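Long-range contacts in DltD domain-containing protein (Beauveria bassiana, PDB 7D78), which probably acts as an alpha/beta-hydrolase-fold thioesterase that cyclises polyketide chains into medium-ring lactones: residues A[28-33]-A[114-119]; A[173-178]-A[234-239]; A[257-262]-A[282-287]; A[263-268]-A[288-293]. All blocks are in the same frame, centred on the assembly; numbering follows the deposited sequence.

Contact 1 (A[28-33]-A[114-119]); sequences QVVECK and VTHISS
His116, on the last turn of helix 103-118, meets three consecutive residues of strand 28-33: Val30, Glu31 and Cys32. Its CB lies 3.9 Å from both CB and SG of Cys32. At CG the chain turns anti to the backbone N (chi1 -178°), which carries the imidazole outward to the strand. CD2 of His116, like NE2 at the tip, lies 3.1 Å from Glu31 O, which stands oblique to the ring; the angle at NE2 is too poor for a hydrogen bond. Cys32 SG is 3.7 Å from CD2 of the same ring, near its plane, and Val30 CG1 comes up to that edge at 3.9 Å. The sulfur stands 74° off the ring normal, an edge-on sulfur-aromatic contact.

This is the edge of an alpha/beta-hydrolase sheet: strand 28-33 is the outermost strand at one end, paired antiparallel with strand 39-45, and the end of the helix, residues 114-118, runs at 134° to it. One helical residue further on, Ile117 brings CD1 to 4.0 Å from Val30 CG1 and 4.1 Å from Cys32 SG; Tyr83 of strand 81-86 packs against both Ile117 and Cys32. The carboxylate of Glu31 takes no part in the meeting with the helix, its OE2 forming a salt bridge with Arg41. Nearby on the helix, Thr115 packs against Gln180 of the second subunit.

Contact 2 (A[173-178]-A[234-239]); sequences LQLIRD and IALQTY
Gln237 reaches to the side of helix 168-183, where its NE2 donates to Asp178 OD2 at 2.7 Å. The bond is nearly straight, 173° at the hydrogen; it enters the anti lone pair of the carboxylate oxygen, with carboxylate and amide planes only 17° apart. A bend in the glutamine chain (chi2 -56°) folds the amide back toward the helix, and the same NE2 gives a weak bond to Leu175 O at 3.3 Å. Leu236 and Gln237 are presented by a type I beta turn, Ala235 to Thr238, joining strand 234-235 to helix 238-244 in the region inserted between sheet strands 150-156 and 259-264, probably the cap of the hydrolase fold.

The close packing lies beside this amide. Leu175 CD2 presses to 3.3 Å from Leu236 O, while its other branch, CD1, touches Tyr239 CB at 4.1 Å. The looser side is that of Gln174, partly exposed, whose extended chain brings NE2 to 3.7 Å from Leu236 CD1 without a hydrogen bond to 234-239. With an alanine in place of Gln237, Asp178 OD2 would probably lose its straight amide donor and Leu175 O its weak one, and a gap would open beside Leu175 CD2.

A water donates to Asp178 OD2 and accepts from Gln237 N, and Asp178 also takes bonds from Phe189 N and Gln182 NE2. So many donors are likely to stabilise the charge of this buried carboxylate.

Contact 3 (A[257-262]-A[282-287]); sequences TPVLMV and FPQTKK
Phe282, which follows helix 272-281, offers one ring face to Val259 of strand 259-264. The methyl CG1 of Val259 sits 4.0 Å from the ring centroid, 23° off the normal, a CH-pi contact displaced toward the rim, and Met261 CE approaches the ring edge. Two residues on, Gln284 has CG between its backbone N and carbonyl carbon (chi1 72°), and the bend at chi2 (-88°) then swings NE2 onto Thr257 O. That bond is 2.7 Å long; its donor stands above the carbonyl plane, while the acceptor lies in the plane of the amide. The same NE2 also donates to Val254 O. A leucine in place of Gln284 would probably leave the carbonyls of Thr257 and Val254 without this shared amide donor.

At Thr285 the backbone takes over: its O accepts from Val259 N at 3.2 Å. Lys286 CB then lies beside Val259 CG1 at 3.6 Å, the two side chains pointing the same way, while its extended chain runs off to hydrogen-bond Phe282 O through NZ, which also bonds to Phe279 O. Lys287 carries the ladder on, its N donating to Val259 O and its O accepting from Met261 N at 3.0 Å. The aliphatic stem of Lys287, on the other sheet face from Lys286, lies alongside Leu260, with CG 3.7 Å from Leu260 CD1. Two parallel neighbours linked through helix 272-281 make a beta-alpha-beta crossover, here the last one of the alpha/beta-hydrolase sheet, with strand 286-291 at its outer edge.

Contact 4 (A[263-268]-A[288-293]); sequences TPELDT and FLEAKG
Glu265 grips the end of the neighbouring segment by its carboxylate: OE1 accepts from Gly293 N at 2.8 Å, the donor arriving nearly along the C-O axis. With CG anti to the backbone N (chi1 -176°) and the chain extended, the acid reaches across to the loop beyond strand 286-291. Its other oxygen, OE2, makes a long salt bridge to Lys292 NZ at 3.6 Å, and the same NZ pairs with Glu290 OE1. The lysine thus stands between two acids whose OE2 atoms are 4.6 Å apart, and it is likely to ease their repulsion. A water donates to Glu265 O and, weakly, to Glu290 OE2.

Next to this network the strands zip together in parallel. Thr263 N donates to Leu289 O at 2.8 Å, Ala291 N returns a bond to Thr263 O, and Glu265 N bonds to Ala291 O at 3.1 Å, from well above that carbonyl plane.

Packing flanks the ladder. Thr263 OG1 comes within 3.3 Å of Phe288 CE1, obliquely to the ring. At the far end Leu266 CD1 rests 3.7 Å from Gly293 CA, whose positive phi turns the chain there.

The turn from Pro264 leads to Asp267, which hydrogen-bonds His296 ND1, consistent with a Ser-His-Asp triad in which Ser134, on a probable nucleophile elbow, would be the third member. Helix 272-281 covers the sheet face of Thr263 and Phe288: Thr263 packs on Pro272 and hydrogen-bonds Gln275 OE1 through OG1, and Phe288 meets Phe279 and Lys276. On the other face Pro264 and Ala291 both lie against Val299.

Contacts 1, 3 and 4 all involve the eight-stranded sheet, but at different ends: contact 1 lies at edge strand 28-33, contacts 3 and 4 at edge strand 286-291. Contacts 3 and 4 are successive lengths of one parallel pair, strands 259-264 and 286-291, and meet where Met261 O lies 2.9 Å from Leu289 N, probably hydrogen-bonded. Both are partly buried and backbone-led, with charge gathering at the outer end of contact 4. Contact 1, also partly buried, has no hydrogen bond across it. Contact 2 lies away from this sheet, is the most buried, and relies on an amide and a carboxylate. Contacts 1 and 2 both reach the second subunit.

Contact 1 (A[28-33]-A[114-119])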
# COMPACT_ATOMS: atom_id res chain seq x y z
N GLN A 28 -17.24 -26.55 -8.85
CA GLN A 28 -16.39 -27.28 -7.93
C GLN A 28 -15.65 -26.28 -7.05
O GLN A 28 -15.43 -25.14 -7.45
CB GLN A 28 -15.37 -28.16 -8.68
CG GLN A 28 -16.03 -29.22 -9.53
CD GLN A 28 -17.08 -30.00 -8.76
OE1 GLN A 28 -16.79 -30.62 -7.74
NE2 GLN A 28 -18.32 -29.96 -9.25
N VAL A 29 -15.29 -26.71 -5.84
CA VAL A 29 -14.48 -25.88 -4.97
C VAL A 29 -13.05 -25.90 -5.49
O VAL A 29 -12.49 -26.97 -5.76
CB VAL A 29 -14.56 -26.37 -3.52
CG1 VAL A 29 -13.51 -25.66 -2.68
CG2 VAL A 29 -15.94 -26.12 -2.95
N VAL A 30 -12.45 -24.73 -5.66
CA VAL A 30 -11.07 -24.63 -6.13
C VAL A 30 -10.33 -23.69 -5.19
O VAL A 30 -10.82 -22.59 -4.90
CB VAL A 30 -11.00 -24.17 -7.60
CG1 VAL A 30 -9.62 -23.59 -7.93
CG2 VAL A 30 -11.29 -25.36 -8.53
N GLU A 31 -9.17 -24.13 -4.72
CA GLU A 31 -8.34 -23.38 -3.78
C GLU A 31 -7.07 -22.92 -4.48
O GLU A 31 -6.48 -23.68 -5.26
CB GLU A 31 -7.98 -24.25 -2.57
CG GLU A 31 -9.20 -24.91 -1.95
CD GLU A 31 -8.91 -25.58 -0.63
OE1 GLU A 31 -7.76 -26.04 -0.44
OE2 GLU A 31 -9.83 -25.65 0.21
N CYS A 32 -6.64 -21.69 -4.20
CA CYS A 32 -5.41 -21.13 -4.75
C CYS A 32 -4.51 -20.72 -3.60
O CYS A 32 -4.96 -20.06 -2.66
CB CYS A 32 -5.69 -19.91 -5.65
SG CYS A 32 -6.97 -20.09 -6.91
N LYS A 33 -3.23 -21.11 -3.68
CA LYS A 33 -2.26 -20.76 -2.66
C LYS A 33 -1.58 -19.44 -3.00
O LYS A 33 -1.33 -19.15 -4.17
CB LYS A 33 -1.19 -21.85 -2.52
CG LYS A 33 -1.65 -23.14 -1.85
CD LYS A 33 -0.49 -23.86 -1.19
CE LYS A 33 0.30 -22.91 -0.29
NZ LYS A 33 1.34 -23.61 0.53
N VAL A 114 -4.49 -15.96 -10.44
CA VAL A 114 -4.31 -16.13 -11.88
C VAL A 114 -3.36 -17.29 -12.16
O VAL A 114 -3.60 -18.10 -13.07
CB VAL A 114 -3.81 -14.82 -12.53
CG1 VAL A 114 -3.37 -15.06 -13.97
CG2 VAL A 114 -4.91 -13.77 -12.51
N THR A 115 -2.29 -17.41 -11.38
CA THR A 115 -1.35 -18.51 -11.58
C THR A 115 -2.05 -19.86 -11.44
O THR A 115 -1.86 -20.76 -12.28
CB THR A 115 -0.19 -18.41 -10.58
OG1 THR A 115 0.58 -17.24 -10.87
CG2 THR A 115 0.74 -19.65 -10.68
N HIS A 116 -2.85 -20.04 -10.39
CA HIS A 116 -3.44 -21.36 -10.20
C HIS A 116 -4.58 -21.62 -11.19
O HIS A 116 -4.68 -22.73 -11.73
CB HIS A 116 -3.94 -21.56 -8.78
CG HIS A 116 -4.52 -22.93 -8.53
ND1 HIS A 116 -3.76 -24.07 -8.62
CD2 HIS A 116 -5.77 -23.33 -8.24
CE1 HIS A 116 -4.52 -25.13 -8.38
NE2 HIS A 116 -5.75 -24.70 -8.14
N ILE A 117 -5.44 -20.63 -11.44
CA ILE A 117 -6.55 -20.83 -12.39
C ILE A 117 -6.01 -21.13 -13.79
O ILE A 117 -6.54 -21.98 -14.52
CB ILE A 117 -7.49 -19.60 -12.39
CG1 ILE A 117 -8.16 -19.40 -11.01
CG2 ILE A 117 -8.55 -19.73 -13.47
CD1 ILE A 117 -8.94 -20.64 -10.48
N SER A 118 -4.94 -20.42 -14.19
CA SER A 118 -4.31 -20.66 -15.49
C SER A 118 -3.76 -22.07 -15.61
O SER A 118 -3.60 -22.57 -16.73
CB SER A 118 -3.17 -19.65 -15.73
OG SER A 118 -3.65 -18.31 -15.72
N SER A 119 -3.47 -22.73 -14.49
CA SER A 119 -2.92 -24.08 -14.55
C SER A 119 -3.99 -25.16 -14.70
O SER A 119 -3.64 -26.33 -14.93
CB SER A 119 -2.08 -24.37 -13.29
OG SER A 119 -2.91 -24.78 -12.22

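Contact 2 (A[173-178]-A[234-239])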
# COMPACT_ATOMS: atom_id res chain seq x y z
N LEU A 173 -7.05 9.14 14.40
CA LEU A 173 -6.85 9.01 15.83
C LEU A 173 -7.37 7.68 16.35
O LEU A 173 -6.72 7.01 17.16
CB LEU A 173 -7.53 10.17 16.55
CG LEU A 173 -7.32 10.22 18.06
CD1 LEU A 173 -5.82 10.22 18.41
CD2 LEU A 173 -8.02 11.46 18.61
N GLN A 174 -8.55 7.27 15.87
CA GLN A 174 -9.13 5.99 16.28
C GLN A 174 -8.24 4.83 15.87
O GLN A 174 -8.07 3.86 16.62
CB GLN A 174 -10.53 5.86 15.66
CG GLN A 174 -11.46 4.78 16.23
CD GLN A 174 -12.77 4.70 15.44
OE1 GLN A 174 -12.95 5.42 14.47
NE2 GLN A 174 -13.69 3.83 15.87
N LEU A 175 -7.68 4.90 14.66
CA LEU A 175 -6.74 3.89 14.20
C LEU A 175 -5.54 3.79 15.13
O LEU A 175 -5.14 2.69 15.53
CB LEU A 175 -6.29 4.22 12.76
CG LEU A 175 -7.32 3.91 11.67
CD1 LEU A 175 -6.90 4.53 10.33
CD2 LEU A 175 -7.49 2.40 11.55
N ILE A 176 -4.92 4.92 15.47
CA ILE A 176 -3.74 4.87 16.35
C ILE A 176 -4.12 4.27 17.70
O ILE A 176 -3.38 3.46 18.28
CB ILE A 176 -3.13 6.28 16.52
CG1 ILE A 176 -2.57 6.79 15.18
CG2 ILE A 176 -2.04 6.25 17.62
CD1 ILE A 176 -1.40 5.95 14.65
N ARG A 177 -5.29 4.64 18.23
CA ARG A 177 -5.73 4.09 19.51
C ARG A 177 -5.97 2.59 19.43
O ARG A 177 -5.65 1.85 20.38
CB ARG A 177 -6.96 4.86 20.00
CG ARG A 177 -6.55 6.26 20.40
CD ARG A 177 -7.71 7.19 20.63
NE ARG A 177 -7.24 8.42 21.27
CZ ARG A 177 -7.99 9.49 21.48
NH1 ARG A 177 -9.26 9.49 21.07
NH2 ARG A 177 -7.48 10.55 22.09
N ASP A 178 -6.49 2.10 18.30
CA ASP A 178 -6.62 0.65 18.14
C ASP A 178 -5.26 -0.04 18.13
O ASP A 178 -5.11 -1.14 18.69
CB ASP A 178 -7.40 0.32 16.87
CG ASP A 178 -7.44 -1.18 16.60
OD1 ASP A 178 -7.96 -1.93 17.46
OD2 ASP A 178 -6.95 -1.63 15.54
N ILE A 234 -15.90 -5.64 9.95
CA ILE A 234 -14.55 -5.50 9.43
C ILE A 234 -13.63 -5.09 10.57
O ILE A 234 -14.05 -4.51 11.57
CB ILE A 234 -14.45 -4.47 8.28
CG1 ILE A 234 -14.95 -3.09 8.76
CG2 ILE A 234 -15.21 -4.96 7.05
CD1 ILE A 234 -14.62 -1.94 7.81
N ALA A 235 -12.34 -5.38 10.39
CA ALA A 235 -11.33 -4.80 11.27
C ALA A 235 -11.22 -3.30 10.99
O ALA A 235 -11.12 -2.88 9.83
CB ALA A 235 -9.97 -5.47 11.04
N LEU A 236 -11.22 -2.49 12.06
CA LEU A 236 -11.00 -1.06 11.90
C LEU A 236 -9.72 -0.76 11.11
O LEU A 236 -9.68 0.22 10.35
CB LEU A 236 -10.94 -0.38 13.27
CG LEU A 236 -10.90 1.16 13.27
CD1 LEU A 236 -12.32 1.77 13.14
CD2 LEU A 236 -10.21 1.66 14.53
N GLN A 237 -8.69 -1.59 11.25
CA GLN A 237 -7.43 -1.32 10.56
C GLN A 237 -7.58 -1.33 9.04
O GLN A 237 -6.67 -0.85 8.34
CB GLN A 237 -6.36 -2.33 10.97
CG GLN A 237 -5.82 -2.11 12.39
CD GLN A 237 -5.27 -0.69 12.61
OE1 GLN A 237 -4.64 -0.12 11.72
NE2 GLN A 237 -5.51 -0.13 13.79
N THR A 238 -8.68 -1.88 8.52
CA THR A 238 -9.06 -1.71 7.12
C THR A 238 -8.90 -0.26 6.71
O THR A 238 -8.36 0.04 5.64
CB THR A 238 -10.52 -2.14 6.89
OG1 THR A 238 -10.66 -3.53 7.21
CG2 THR A 238 -10.96 -1.87 5.44
N TYR A 239 -9.34 0.66 7.59
CA TYR A 239 -9.30 2.07 7.24
C TYR A 239 -7.88 2.59 7.11
O TYR A 239 -7.64 3.56 6.39
CB TYR A 239 -10.08 2.86 8.29
CG TYR A 239 -11.55 2.47 8.36
CD1 TYR A 239 -12.24 2.06 7.22
CD2 TYR A 239 -12.24 2.53 9.57
CE1 TYR A 239 -13.60 1.71 7.29
CE2 TYR A 239 -13.57 2.18 9.65
CZ TYR A 239 -14.25 1.79 8.52
OH TYR A 239 -15.59 1.45 8.63
O HOH W 1 -8.70 -3.16 13.92

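Contact 3 (A[257-262]-A[282-287])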
# COMPACT_ATOMS: atom_id res chain seq x y z
N THR A 257 -4.52 -2.66 -21.10
CA THR A 257 -5.55 -3.67 -20.90
C THR A 257 -6.92 -3.18 -21.37
O THR A 257 -7.43 -2.20 -20.82
CB THR A 257 -5.60 -4.05 -19.42
OG1 THR A 257 -4.27 -4.34 -18.98
CG2 THR A 257 -6.51 -5.26 -19.21
N PRO A 258 -7.54 -3.83 -22.35
CA PRO A 258 -8.91 -3.47 -22.74
C PRO A 258 -9.83 -3.48 -21.53
O PRO A 258 -9.85 -4.43 -20.75
CB PRO A 258 -9.30 -4.56 -23.74
CG PRO A 258 -8.02 -5.12 -24.25
CD PRO A 258 -7.03 -4.98 -23.12
N VAL A 259 -10.59 -2.40 -21.36
CA VAL A 259 -11.34 -2.20 -20.13
C VAL A 259 -12.79 -1.86 -20.45
O VAL A 259 -13.07 -0.96 -21.25
CB VAL A 259 -10.71 -1.11 -19.23
CG1 VAL A 259 -10.40 0.15 -20.02
CG2 VAL A 259 -11.62 -0.81 -18.02
N LEU A 260 -13.70 -2.57 -19.80
CA LEU A 260 -15.12 -2.26 -19.82
C LEU A 260 -15.52 -1.78 -18.43
O LEU A 260 -15.25 -2.47 -17.44
CB LEU A 260 -15.94 -3.49 -20.20
CG LEU A 260 -17.44 -3.39 -19.93
CD1 LEU A 260 -18.07 -2.39 -20.89
CD2 LEU A 260 -18.09 -4.77 -20.07
N MET A 261 -16.13 -0.60 -18.36
CA MET A 261 -16.69 -0.11 -17.11
C MET A 261 -18.21 -0.03 -17.21
O MET A 261 -18.75 0.55 -18.17
CB MET A 261 -16.13 1.27 -16.75
CG MET A 261 -16.67 1.80 -15.43
SD MET A 261 -16.00 3.42 -15.03
CE MET A 261 -14.24 3.07 -15.01
N VAL A 262 -18.88 -0.58 -16.21
CA VAL A 262 -20.33 -0.51 -16.07
C VAL A 262 -20.64 0.36 -14.86
O VAL A 262 -20.32 -0.01 -13.72
CB VAL A 262 -20.95 -1.90 -15.93
CG1 VAL A 262 -22.47 -1.80 -15.79
CG2 VAL A 262 -20.56 -2.78 -17.11
N PHE A 282 -8.39 6.43 -19.62
CA PHE A 282 -7.81 5.24 -20.24
C PHE A 282 -7.48 5.53 -21.71
O PHE A 282 -8.36 5.96 -22.46
CB PHE A 282 -8.76 4.05 -20.15
CG PHE A 282 -8.92 3.49 -18.75
CD1 PHE A 282 -7.83 3.06 -18.02
CD2 PHE A 282 -10.18 3.38 -18.18
CE1 PHE A 282 -7.98 2.53 -16.74
CE2 PHE A 282 -10.35 2.85 -16.89
CZ PHE A 282 -9.24 2.42 -16.17
N PRO A 283 -6.24 5.30 -22.15
CA PRO A 283 -5.90 5.54 -23.57
C PRO A 283 -6.20 4.35 -24.47
O PRO A 283 -6.32 4.53 -25.69
CB PRO A 283 -4.40 5.83 -23.52
CG PRO A 283 -3.91 5.01 -22.34
CD PRO A 283 -5.03 5.05 -21.33
N GLN A 284 -6.33 3.16 -23.91
CA GLN A 284 -6.40 1.93 -24.69
C GLN A 284 -7.84 1.65 -25.15
O GLN A 284 -8.76 2.45 -24.93
CB GLN A 284 -5.84 0.76 -23.88
CG GLN A 284 -6.76 0.30 -22.74
CD GLN A 284 -6.50 1.05 -21.45
OE1 GLN A 284 -6.25 2.25 -21.44
NE2 GLN A 284 -6.58 0.33 -20.33
N THR A 285 -8.04 0.50 -25.79
CA THR A 285 -9.37 0.00 -26.13
C THR A 285 -10.26 -0.06 -24.89
O THR A 285 -9.88 -0.63 -23.87
CB THR A 285 -9.27 -1.39 -26.75
OG1 THR A 285 -8.43 -1.34 -27.91
CG2 THR A 285 -10.63 -1.92 -27.13
N LYS A 286 -11.46 0.52 -24.99
CA LYS A 286 -12.31 0.62 -23.80
C LYS A 286 -13.77 0.77 -24.21
O LYS A 286 -14.09 1.14 -25.34
CB LYS A 286 -11.88 1.79 -22.91
CG LYS A 286 -12.02 3.17 -23.55
CD LYS A 286 -11.50 4.25 -22.61
CE LYS A 286 -11.70 5.64 -23.18
NZ LYS A 286 -11.08 6.67 -22.31
N LYS A 287 -14.65 0.48 -23.25
CA LYS A 287 -16.09 0.59 -23.46
C LYS A 287 -16.75 1.01 -22.17
O LYS A 287 -16.43 0.49 -21.10
CB LYS A 287 -16.71 -0.73 -23.94
CG LYS A 287 -18.23 -0.64 -24.15
CD LYS A 287 -18.82 -1.92 -24.73
CE LYS A 287 -20.34 -1.80 -24.92
NZ LYS A 287 -20.70 -0.61 -25.75

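Contact 4 (A[263-268]-A[288-293])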
# COMPACT_ATOMS: atom_id res chain seq x y z
N THR A 263 -21.29 1.50 -15.10
CA THR A 263 -21.57 2.48 -14.06
C THR A 263 -23.07 2.63 -13.88
O THR A 263 -23.79 2.84 -14.87
CB THR A 263 -20.95 3.84 -14.44
OG1 THR A 263 -19.52 3.74 -14.41
CG2 THR A 263 -21.40 4.95 -13.47
N PRO A 264 -23.58 2.55 -12.65
CA PRO A 264 -25.02 2.78 -12.43
C PRO A 264 -25.31 4.27 -12.48
O PRO A 264 -24.62 5.07 -11.84
CB PRO A 264 -25.27 2.21 -11.02
CG PRO A 264 -23.91 1.66 -10.54
CD PRO A 264 -22.87 2.33 -11.37
N GLU A 265 -26.35 4.64 -13.24
CA GLU A 265 -26.74 6.04 -13.34
C GLU A 265 -26.97 6.66 -11.96
O GLU A 265 -26.54 7.79 -11.70
CB GLU A 265 -28.01 6.20 -14.18
CG GLU A 265 -28.40 7.66 -14.39
CD GLU A 265 -29.81 7.85 -14.92
OE1 GLU A 265 -30.61 6.90 -14.83
OE2 GLU A 265 -30.11 8.96 -15.42
N LEU A 266 -27.65 5.94 -11.08
CA LEU A 266 -28.05 6.45 -9.77
C LEU A 266 -27.21 5.85 -8.65
O LEU A 266 -27.72 5.50 -7.58
CB LEU A 266 -29.54 6.18 -9.53
CG LEU A 266 -30.43 6.70 -10.67
CD1 LEU A 266 -31.89 6.37 -10.42
CD2 LEU A 266 -30.23 8.19 -10.83
N ASP A 267 -25.91 5.73 -8.87
CA ASP A 267 -25.02 5.17 -7.85
C ASP A 267 -24.90 6.15 -6.69
O ASP A 267 -24.27 7.21 -6.83
CB ASP A 267 -23.66 4.88 -8.47
CG ASP A 267 -22.84 3.92 -7.62
OD1 ASP A 267 -22.95 3.99 -6.38
OD2 ASP A 267 -22.08 3.11 -8.19
N THR A 268 -25.48 5.81 -5.54
CA THR A 268 -25.38 6.63 -4.34
C THR A 268 -24.21 6.24 -3.44
O THR A 268 -24.05 6.83 -2.37
CB THR A 268 -26.66 6.53 -3.51
OG1 THR A 268 -26.96 5.15 -3.28
CG2 THR A 268 -27.83 7.20 -4.24
N PHE A 288 -17.69 1.94 -22.27
CA PHE A 288 -18.45 2.43 -21.13
C PHE A 288 -19.92 2.06 -21.28
O PHE A 288 -20.50 2.22 -22.36
CB PHE A 288 -18.30 3.95 -21.00
CG PHE A 288 -19.02 4.52 -19.83
CD1 PHE A 288 -18.47 4.46 -18.56
CD2 PHE A 288 -20.26 5.11 -19.98
CE1 PHE A 288 -19.14 4.98 -17.47
CE2 PHE A 288 -20.94 5.64 -18.90
CZ PHE A 288 -20.38 5.58 -17.64
N LEU A 289 -20.52 1.57 -20.20
CA LEU A 289 -21.94 1.23 -20.16
C LEU A 289 -22.58 1.88 -18.94
O LEU A 289 -22.16 1.62 -17.81
CB LEU A 289 -22.16 -0.28 -20.08
CG LEU A 289 -22.32 -1.07 -21.37
CD1 LEU A 289 -23.03 -2.36 -21.01
CD2 LEU A 289 -23.10 -0.27 -22.38
N GLU A 290 -23.59 2.72 -19.17
CA GLU A 290 -24.37 3.29 -18.08
C GLU A 290 -25.64 2.48 -17.90
O GLU A 290 -26.39 2.27 -18.86
CB GLU A 290 -24.72 4.75 -18.35
CG GLU A 290 -25.61 5.39 -17.28
CD GLU A 290 -25.73 6.90 -17.45
OE1 GLU A 290 -25.70 7.37 -18.60
OE2 GLU A 290 -25.83 7.61 -16.43
N ALA A 291 -25.89 2.01 -16.67
CA ALA A 291 -27.09 1.24 -16.36
C ALA A 291 -28.15 2.20 -15.84
O ALA A 291 -28.14 2.59 -14.67
CB ALA A 291 -26.78 0.14 -15.34
N LYS A 292 -29.07 2.60 -16.72
CA LYS A 292 -30.05 3.64 -16.39
C LYS A 292 -30.92 3.22 -15.22
O LYS A 292 -31.32 2.05 -15.11
CB LYS A 292 -30.93 3.95 -17.60
CG LYS A 292 -30.22 4.73 -18.68
CD LYS A 292 -30.15 6.21 -18.36
CE LYS A 292 -28.86 6.82 -18.88
NZ LYS A 292 -28.84 8.31 -18.75
N GLY A 293 -31.20 4.17 -14.34
CA GLY A 293 -32.04 3.93 -13.18
C GLY A 293 -31.50 2.97 -12.15
O GLY A 293 -32.22 2.63 -11.20
O HOH W 2 -25.22 9.38 -13.54